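Local coordinates for BlEst2 (Bacillus licheniformis, PDB 6WPX), which probably hydrolyses ester bonds as a lipase or esterase of the alpha/beta-hydrolase type, captured here in a propeptide form whose C-terminal domain has autoinhibitory effects, at residues 303-311 with 381-389; 335-343 with 353-361. All coordinates share one frame; numbering follows the deposited sequence.

Interaction 1: 303-311 with 381-389; sequences EEFAVEKGV and FIVTFDSPL
F305 and F381 meet where two strands from different sheets face each other, the axes of 303-307 and 381-386 approaching to 9.9 Å and running nearly parallel, 16° apart, so that side chains rather than backbone bonds join them, as in the core of a beta-sandwich. This is the tight part. V383 CG2 sits over the centre of the F305 ring, 3.8 Å from its centroid, a CH-pi contact. F305 CD1 approaches the edge of the F381 ring, 3.4 Å from F381 CZ, with the ring planes at 58°. F305 takes the crowded position between backbone N and carbonyl carbon (chi1 68°), which turns its ring toward both partners. Farther along, F385 CE2 lies 3.7 Å from A306 O.

Beyond the strands the contact turns polar. S387 OG donates to the anti lone pair of E308 OE2 at 2.7 Å, accepts a capping bond from L389 N, and receives a water that also donates to K309 O. Buried E308 holds this bond on the inner side, where L389 CD2 packs on OE2 and a salt bridge from R465 to that oxygen probably steadies its charge. At the exposed rim beside D386, G310 and P388 share a single small contact, G310 O 3.4 Å from P388 CD.

Strand 365-372 flanks 300-307, strands 290-297 and 313-320 flank 377-386, and 462-473 closes the polar end through R465 and F463.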
loop_
_atom_site.group_PDB
_atom_site.type_symbol
_atom_site.label_atom_id
_atom_site.label_comp_id
_atom_site.label_asym_id
_atom_site.label_seq_id
_atom_site.Cartn_x
_atom_site.Cartn_y
_atom_site.Cartn_z
ATOM N N GLU A 303 -19.952 13.567 -10.600
ATOM C CA GLU A 303 -18.651 13.576 -11.266
ATOM C C GLU A 303 -18.774 12.861 -12.585
ATOM O O GLU A 303 -19.132 11.680 -12.621
ATOM C CB GLU A 303 -17.546 12.897 -10.406
ATOM C CG GLU A 303 -17.087 13.720 -9.216
ATOM C CD GLU A 303 -16.348 15.022 -9.483
ATOM O OE1 GLU A 303 -16.135 15.768 -8.500
ATOM O OE2 GLU A 303 -16.019 15.322 -10.655
ATOM N N GLU A 304 -18.498 13.572 -13.663
ATOM C CA GLU A 304 -18.540 12.973 -14.990
ATOM C C GLU A 304 -17.199 12.322 -15.274
ATOM O O GLU A 304 -16.188 12.703 -14.699
ATOM C CB GLU A 304 -18.835 14.022 -16.068
ATOM C CG GLU A 304 -20.268 14.521 -16.058
ATOM C CD GLU A 304 -20.607 15.454 -17.206
ATOM O OE1 GLU A 304 -19.682 16.037 -17.815
ATOM O OE2 GLU A 304 -21.812 15.607 -17.496
ATOM N N PHE A 305 -17.196 11.329 -16.131
ATOM C CA PHE A 305 -15.966 10.684 -16.562
ATOM C C PHE A 305 -16.179 10.045 -17.914
ATOM O O PHE A 305 -17.226 9.460 -18.169
ATOM C CB PHE A 305 -15.385 9.696 -15.525
ATOM C CG PHE A 305 -16.161 8.428 -15.265
ATOM C CD1 PHE A 305 -17.195 8.404 -14.333
ATOM C CD2 PHE A 305 -15.819 7.245 -15.901
ATOM C CE1 PHE A 305 -17.906 7.226 -14.076
ATOM C CE2 PHE A 305 -16.531 6.062 -15.650
ATOM C CZ PHE A 305 -17.558 6.056 -14.727
ATOM N N ALA A 306 -15.179 10.171 -18.771
ATOM C CA ALA A 306 -15.148 9.592 -20.094
ATOM C C ALA A 306 -14.761 8.121 -19.995
ATOM O O ALA A 306 -13.900 7.731 -19.191
ATOM C CB ALA A 306 -14.129 10.327 -20.958
ATOM N N VAL A 307 -15.407 7.308 -20.824
ATOM C CA VAL A 307 -15.057 5.904 -20.994
ATOM C C VAL A 307 -14.830 5.818 -22.490
ATOM O O VAL A 307 -15.763 6.037 -23.264
ATOM C CB VAL A 307 -16.116 4.888 -20.500
ATOM C CG1 VAL A 307 -15.765 3.460 -20.962
ATOM C CG2 VAL A 307 -16.248 4.936 -18.977
ATOM N N GLU A 308 -13.591 5.554 -22.895
ATOM C CA GLU A 308 -13.246 5.423 -24.303
ATOM C C GLU A 308 -13.856 4.131 -24.907
ATOM O O GLU A 308 -14.363 3.268 -24.179
ATOM C CB GLU A 308 -11.710 5.476 -24.485
ATOM C CG GLU A 308 -10.952 4.267 -23.964
ATOM C CD GLU A 308 -10.544 4.300 -22.500
ATOM O OE1 GLU A 308 -11.030 5.171 -21.740
ATOM O OE2 GLU A 308 -9.750 3.416 -22.104
ATOM N N LYS A 309 -13.816 4.005 -26.231
ATOM C CA LYS A 309 -14.284 2.799 -26.926
ATOM C C LYS A 309 -13.305 1.674 -26.615
ATOM O O LYS A 309 -12.124 1.948 -26.394
ATOM C CB LYS A 309 -14.333 3.033 -28.460
ATOM C CG LYS A 309 -15.417 3.993 -28.930
ATOM C CD LYS A 309 -15.457 4.114 -30.446
ATOM C CE LYS A 309 -16.169 5.372 -30.881
ATOM N NZ LYS A 309 -16.117 5.554 -32.355
ATOM N N GLY A 310 -13.787 0.429 -26.617
ATOM C CA GLY A 310 -12.945 -0.746 -26.419
ATOM C C GLY A 310 -12.535 -1.078 -25.000
ATOM O O GLY A 310 -11.577 -1.834 -24.792
ATOM N N VAL A 311 -13.275 -0.563 -24.006
ATOM C CA VAL A 311 -12.945 -0.867 -22.607
ATOM C C VAL A 311 -13.568 -2.215 -22.260
ATOM O O VAL A 311 -14.766 -2.416 -22.468
ATOM C CB VAL A 311 -13.352 0.281 -21.626
ATOM C CG1 VAL A 311 -13.106 -0.111 -20.168
ATOM C CG2 VAL A 311 -12.600 1.556 -21.944
ATOM N N PHE A 381 -13.217 9.518 -5.459
ATOM C CA PHE A 381 -13.878 8.828 -6.563
ATOM C C PHE A 381 -12.821 8.260 -7.461
ATOM O O PHE A 381 -11.973 9.000 -7.952
ATOM C CB PHE A 381 -14.787 9.817 -7.340
ATOM C CG PHE A 381 -15.334 9.247 -8.629
ATOM C CD1 PHE A 381 -15.960 7.999 -8.653
ATOM C CD2 PHE A 381 -15.213 9.948 -9.822
ATOM C CE1 PHE A 381 -16.446 7.463 -9.846
ATOM C CE2 PHE A 381 -15.723 9.424 -11.018
ATOM C CZ PHE A 381 -16.349 8.188 -11.020
ATOM N N ILE A 382 -12.856 6.930 -7.677
ATOM C CA ILE A 382 -11.828 6.268 -8.479
ATOM C C ILE A 382 -12.463 5.323 -9.463
ATOM O O ILE A 382 -13.327 4.518 -9.105
ATOM C CB ILE A 382 -10.772 5.524 -7.587
ATOM C CG1 ILE A 382 -10.072 6.479 -6.613
ATOM C CG2 ILE A 382 -9.735 4.722 -8.410
ATOM C CD1 ILE A 382 -9.463 5.781 -5.422
ATOM N N VAL A 383 -11.984 5.392 -10.690
ATOM C CA VAL A 383 -12.381 4.483 -11.759
ATOM C C VAL A 383 -11.121 3.762 -12.220
ATOM O O VAL A 383 -10.114 4.416 -12.486
ATOM C CB VAL A 383 -13.092 5.194 -12.949
ATOM C CG1 VAL A 383 -13.504 4.187 -14.033
ATOM C CG2 VAL A 383 -14.311 5.967 -12.473
ATOM N N THR A 384 -11.170 2.435 -12.335
ATOM C CA THR A 384 -10.039 1.721 -12.930
ATOM C C THR A 384 -10.539 1.230 -14.277
ATOM O O THR A 384 -11.738 1.014 -14.435
ATOM C CB THR A 384 -9.461 0.591 -12.047
ATOM O OG1 THR A 384 -10.313 -0.542 -12.175
ATOM C CG2 THR A 384 -9.279 1.004 -10.579
ATOM N N PHE A 385 -9.642 1.088 -15.245
ATOM C CA PHE A 385 -9.991 0.664 -16.593
ATOM C C PHE A 385 -9.172 -0.519 -17.021
ATOM O O PHE A 385 -7.938 -0.531 -16.864
ATOM C CB PHE A 385 -9.729 1.789 -17.615
ATOM C CG PHE A 385 -10.430 3.105 -17.354
ATOM C CD1 PHE A 385 -9.941 3.997 -16.398
ATOM C CD2 PHE A 385 -11.550 3.472 -18.095
ATOM C CE1 PHE A 385 -10.588 5.203 -16.151
ATOM C CE2 PHE A 385 -12.203 4.693 -17.848
ATOM C CZ PHE A 385 -11.704 5.551 -16.889
ATOM N N ASP A 386 -9.867 -1.499 -17.595
ATOM C CA ASP A 386 -9.220 -2.644 -18.222
ATOM C C ASP A 386 -9.389 -2.288 -19.726
ATOM O O ASP A 386 -10.457 -2.478 -20.307
ATOM C CB ASP A 386 -9.903 -3.970 -17.851
ATOM C CG ASP A 386 -9.238 -5.183 -18.500
ATOM O OD1 ASP A 386 -8.318 -4.988 -19.326
ATOM O OD2 ASP A 386 -9.595 -6.317 -18.138
ATOM N N SER A 387 -8.370 -1.664 -20.300
ATOM C CA SER A 387 -8.452 -1.145 -21.673
ATOM C C SER A 387 -7.086 -1.157 -22.362
ATOM O O SER A 387 -6.069 -0.888 -21.711
ATOM C CB SER A 387 -8.995 0.286 -21.641
ATOM O OG SER A 387 -8.928 0.984 -22.879
ATOM N N PRO A 388 -7.042 -1.394 -23.690
ATOM C CA PRO A 388 -5.749 -1.350 -24.401
ATOM C C PRO A 388 -5.149 0.060 -24.452
ATOM O O PRO A 388 -4.007 0.200 -24.843
ATOM C CB PRO A 388 -6.110 -1.838 -25.817
ATOM C CG PRO A 388 -7.460 -2.489 -25.683
ATOM C CD PRO A 388 -8.148 -1.717 -24.616
ATOM N N LEU A 389 -5.914 1.064 -23.986
ATOM C CA LEU A 389 -5.478 2.490 -24.011
ATOM C C LEU A 389 -4.265 2.713 -23.101
ATOM O O LEU A 389 -3.571 3.671 -23.313
ATOM C CB LEU A 389 -6.629 3.422 -23.621
ATOM C CG LEU A 389 -6.208 4.864 -23.365
ATOM C CD1 LEU A 389 -5.920 5.575 -24.665
ATOM C CD2 LEU A 389 -7.234 5.609 -22.534
HETATM O O HOH W 1 -9.855 0.855 -25.606
#

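Interaction 2: 335-343 with 353-361; sequences KPFKDFSIA and FVHSAAIKN
S341 to A343 pair with V354 to S356 as an antiparallel hairpin, the axes of 341-343 and 353-360 approaching to 4.7 Å at 148°, with S341–S356 and A343–V354 as hydrogen-bonded pairs either side of the non-hydrogen-bonded pair I342–H355. S341 N gives a 2.8 Å bond to S356 O, and S356 N returns a bond to S341 O. At the other pair, V354 N bonds to A343 O at 2.9 Å. S341 OG adds a weak bond to S356 O.

I342 runs alongside H355, both leaving the sheet in the same direction. I342 CD1 rests over the centre of the imidazole, 3.6 Å from the ring centroid, as a CH-pi contact. Its CG1 is anti to the backbone N (chi1 -178°), and the bend at chi2 brings the terminal methyl onto the ring; the same methyl reaches F353 CB.

Before S341 in the chain, the pairing stops, D339 centring an inverse gamma turn, and aromatic side chains take over. A357 CB lies over one face of F340, 3.7 Å from its centroid and offset toward the rim, while S356 N comes at the ring edge. F340 CA also makes a CA-H...O contact with S356 O. The same A357 methyl also touches F337, with A357 CB 3.7 Å from F337 CE1, and I359 CG1 stands over a face of F337. F340 further packs on I327, L329 and I369 of the facing sheet.

S356 O thus receives an N-H, a weak hydroxyl bond and a C-H, whereas S356 OG bonds to H317. The inward backbone groups of S341 and A343 are met by S356 and V354, strand 353-360 bonds on its far side to 313-320, and beyond the hairpin the crossing segment is held by apolar contacts.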
loop_
_atom_site.group_PDB
_atom_site.type_symbol
_atom_site.label_atom_id
_atom_site.label_comp_id
_atom_site.label_asym_id
_atom_site.label_seq_id
_atom_site.Cartn_x
_atom_site.Cartn_y
_atom_site.Cartn_z
ATOM N N LYS A 335 -29.095 5.751 -18.627
ATOM C CA LYS A 335 -29.558 4.564 -17.916
ATOM C C LYS A 335 -28.847 4.449 -16.564
ATOM O O LYS A 335 -27.610 4.417 -16.522
ATOM C CB LYS A 335 -29.389 3.291 -18.756
ATOM C CG LYS A 335 -30.393 2.202 -18.396
ATOM C CD LYS A 335 -30.122 0.901 -19.132
ATOM C CE LYS A 335 -29.350 -0.071 -18.280
ATOM N NZ LYS A 335 -29.256 -1.413 -18.916
ATOM N N PRO A 336 -29.604 4.431 -15.446
ATOM C CA PRO A 336 -28.946 4.338 -14.141
ATOM C C PRO A 336 -28.504 2.922 -13.784
ATOM O O PRO A 336 -28.928 1.946 -14.392
ATOM C CB PRO A 336 -29.985 4.917 -13.174
ATOM C CG PRO A 336 -31.303 4.645 -13.831
ATOM C CD PRO A 336 -31.076 4.462 -15.308
ATOM N N PHE A 337 -27.620 2.847 -12.797
ATOM C CA PHE A 337 -27.015 1.664 -12.199
ATOM C C PHE A 337 -26.863 1.998 -10.701
ATOM O O PHE A 337 -26.259 3.020 -10.329
ATOM C CB PHE A 337 -25.644 1.391 -12.841
ATOM C CG PHE A 337 -24.973 0.100 -12.429
ATOM C CD1 PHE A 337 -24.213 0.026 -11.257
ATOM C CD2 PHE A 337 -25.052 -1.029 -13.234
ATOM C CE1 PHE A 337 -23.587 -1.177 -10.877
ATOM C CE2 PHE A 337 -24.412 -2.224 -12.860
ATOM C CZ PHE A 337 -23.675 -2.285 -11.691
ATOM N N LYS A 338 -27.480 1.171 -9.853
ATOM C CA LYS A 338 -27.451 1.350 -8.402
ATOM C C LYS A 338 -26.946 0.085 -7.705
ATOM O O LYS A 338 -26.938 0.025 -6.476
ATOM C CB LYS A 338 -28.819 1.816 -7.870
ATOM C CG LYS A 338 -29.147 3.267 -8.215
ATOM C CD LYS A 338 -30.472 3.743 -7.624
ATOM C CE LYS A 338 -31.653 3.540 -8.551
ATOM N NZ LYS A 338 -31.664 4.512 -9.680
ATOM N N ASP A 339 -26.469 -0.901 -8.495
ATOM C CA ASP A 339 -25.948 -2.180 -8.009
ATOM C C ASP A 339 -24.499 -2.076 -7.474
ATOM O O ASP A 339 -23.566 -2.738 -7.959
ATOM C CB ASP A 339 -26.098 -3.282 -9.080
ATOM C CG ASP A 339 -26.116 -4.682 -8.487
ATOM O OD1 ASP A 339 -27.118 -5.029 -7.819
ATOM O OD2 ASP A 339 -25.115 -5.425 -8.672
ATOM N N PHE A 340 -24.332 -1.210 -6.473
ATOM C CA PHE A 340 -23.054 -0.987 -5.815
ATOM C C PHE A 340 -23.008 -1.779 -4.533
ATOM O O PHE A 340 -23.998 -1.825 -3.791
ATOM C CB PHE A 340 -22.863 0.507 -5.494
ATOM C CG PHE A 340 -22.315 1.343 -6.623
ATOM C CD1 PHE A 340 -23.163 1.884 -7.582
ATOM C CD2 PHE A 340 -20.956 1.633 -6.698
ATOM C CE1 PHE A 340 -22.656 2.678 -8.615
ATOM C CE2 PHE A 340 -20.442 2.425 -7.735
ATOM C CZ PHE A 340 -21.294 2.936 -8.689
ATOM N N SER A 341 -21.863 -2.368 -4.250
ATOM C CA SER A 341 -21.672 -3.064 -2.995
ATOM C C SER A 341 -21.069 -2.030 -2.043
ATOM O O SER A 341 -20.513 -1.027 -2.501
ATOM C CB SER A 341 -20.695 -4.215 -3.183
ATOM O OG SER A 341 -19.433 -3.708 -3.594
ATOM N N ILE A 342 -21.181 -2.260 -0.742
ATOM C CA ILE A 342 -20.586 -1.403 0.275
ATOM C C ILE A 342 -19.594 -2.258 1.083
ATOM O O ILE A 342 -19.838 -3.444 1.319
ATOM C CB ILE A 342 -21.663 -0.670 1.144
ATOM C CG1 ILE A 342 -21.055 0.281 2.198
ATOM C CG2 ILE A 342 -22.639 -1.655 1.797
ATOM C CD1 ILE A 342 -20.401 1.553 1.716
ATOM N N ALA A 343 -18.446 -1.680 1.417
ATOM C CA ALA A 343 -17.446 -2.369 2.221
ATOM C C ALA A 343 -16.670 -1.341 3.020
ATOM O O ALA A 343 -16.651 -0.157 2.659
ATOM C CB ALA A 343 -16.511 -3.184 1.340
ATOM N N PHE A 353 -15.321 4.000 4.150
ATOM C CA PHE A 353 -16.215 3.116 3.418
ATOM C C PHE A 353 -16.008 3.303 1.943
ATOM O O PHE A 353 -15.555 4.358 1.506
ATOM C CB PHE A 353 -17.692 3.386 3.797
ATOM C CG PHE A 353 -17.944 3.125 5.264
ATOM C CD1 PHE A 353 -17.765 4.132 6.205
ATOM C CD2 PHE A 353 -18.265 1.851 5.716
ATOM C CE1 PHE A 353 -17.958 3.879 7.571
ATOM C CE2 PHE A 353 -18.458 1.602 7.083
ATOM C CZ PHE A 353 -18.322 2.622 7.997
ATOM N N VAL A 354 -16.357 2.284 1.189
ATOM C CA VAL A 354 -16.257 2.309 -0.260
ATOM C C VAL A 354 -17.461 1.624 -0.865
ATOM O O VAL A 354 -17.836 0.529 -0.453
ATOM C CB VAL A 354 -14.880 1.796 -0.827
ATOM C CG1 VAL A 354 -14.626 0.306 -0.538
ATOM C CG2 VAL A 354 -14.727 2.106 -2.316
ATOM N N HIS A 355 -18.086 2.308 -1.809
ATOM C CA HIS A 355 -19.169 1.773 -2.616
ATOM C C HIS A 355 -18.497 1.382 -3.916
ATOM O O HIS A 355 -17.852 2.232 -4.551
ATOM C CB HIS A 355 -20.235 2.831 -2.900
ATOM C CG HIS A 355 -20.815 3.463 -1.683
ATOM N ND1 HIS A 355 -22.055 3.091 -1.207
ATOM C CD2 HIS A 355 -20.326 4.458 -0.909
ATOM C CE1 HIS A 355 -22.289 3.868 -0.160
ATOM N NE2 HIS A 355 -21.269 4.698 0.068
ATOM N N SER A 356 -18.609 0.113 -4.307
ATOM C CA SER A 356 -17.964 -0.336 -5.528
ATOM C C SER A 356 -18.890 -1.005 -6.497
ATOM O O SER A 356 -19.916 -1.582 -6.119
ATOM C CB SER A 356 -16.808 -1.281 -5.230
ATOM O OG SER A 356 -15.853 -0.649 -4.401
ATOM N N ALA A 357 -18.490 -0.946 -7.772
ATOM C CA ALA A 357 -19.195 -1.600 -8.869
ATOM C C ALA A 357 -18.169 -1.985 -9.923
ATOM O O ALA A 357 -17.099 -1.381 -10.009
ATOM C CB ALA A 357 -20.253 -0.678 -9.476
ATOM N N ALA A 358 -18.486 -3.021 -10.682
ATOM C CA ALA A 358 -17.670 -3.498 -11.784
ATOM C C ALA A 358 -18.614 -3.664 -12.970
ATOM O O ALA A 358 -19.659 -4.322 -12.855
ATOM C CB ALA A 358 -16.991 -4.813 -11.428
ATOM N N ILE A 359 -18.295 -2.976 -14.078
ATOM C CA ILE A 359 -19.108 -2.985 -15.293
ATOM C C ILE A 359 -18.305 -3.594 -16.425
ATOM O O ILE A 359 -17.269 -3.048 -16.822
ATOM C CB ILE A 359 -19.674 -1.577 -15.668
ATOM C CG1 ILE A 359 -20.614 -1.009 -14.590
ATOM C CG2 ILE A 359 -20.374 -1.580 -17.030
ATOM C CD1 ILE A 359 -19.928 -0.066 -13.620
ATOM N N LYS A 360 -18.804 -4.721 -16.957
ATOM C CA LYS A 360 -18.182 -5.409 -18.088
ATOM C C LYS A 360 -18.571 -4.658 -19.346
ATOM O O LYS A 360 -19.709 -4.175 -19.446
ATOM C CB LYS A 360 -18.673 -6.866 -18.168
ATOM C CG LYS A 360 -18.353 -7.724 -16.936
ATOM C CD LYS A 360 -19.410 -8.845 -16.726
ATOM C CE LYS A 360 -18.911 -10.244 -17.023
ATOM N NZ LYS A 360 -19.998 -11.263 -16.932
ATOM N N ASN A 361 -17.632 -4.551 -20.305
ATOM C CA ASN A 361 -17.826 -3.894 -21.601
ATOM C C ASN A 361 -18.662 -2.615 -21.501
ATOM O O ASN A 361 -19.758 -2.539 -22.078
ATOM C CB ASN A 361 -18.440 -4.859 -22.636
ATOM C CG ASN A 361 -17.683 -6.143 -22.796
ATOM O OD1 ASN A 361 -18.159 -7.197 -22.405
ATOM N ND2 ASN A 361 -16.445 -6.062 -23.249
#

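Both interactions belong to the same pair of facing antiparallel sheets, one containing 300-307 and 365-372, the other 313-320, 353-360 and 377-386. Interaction 1 spans the two sheets: its aromatic and aliphatic side chains are mostly buried, and its polar bonds gather at the end beside strand 462-473. Interaction 2 instead makes an edge hairpin within one sheet, held mainly by backbone bonds, while the earlier part of 335-343 belongs to the other sheet at 336-337. Its outer strand is more exposed, while H355 and A357 are buried. F305 and I359 both touch W367 of strand 365-372, and V311 and N361 pack together where the contacts meet.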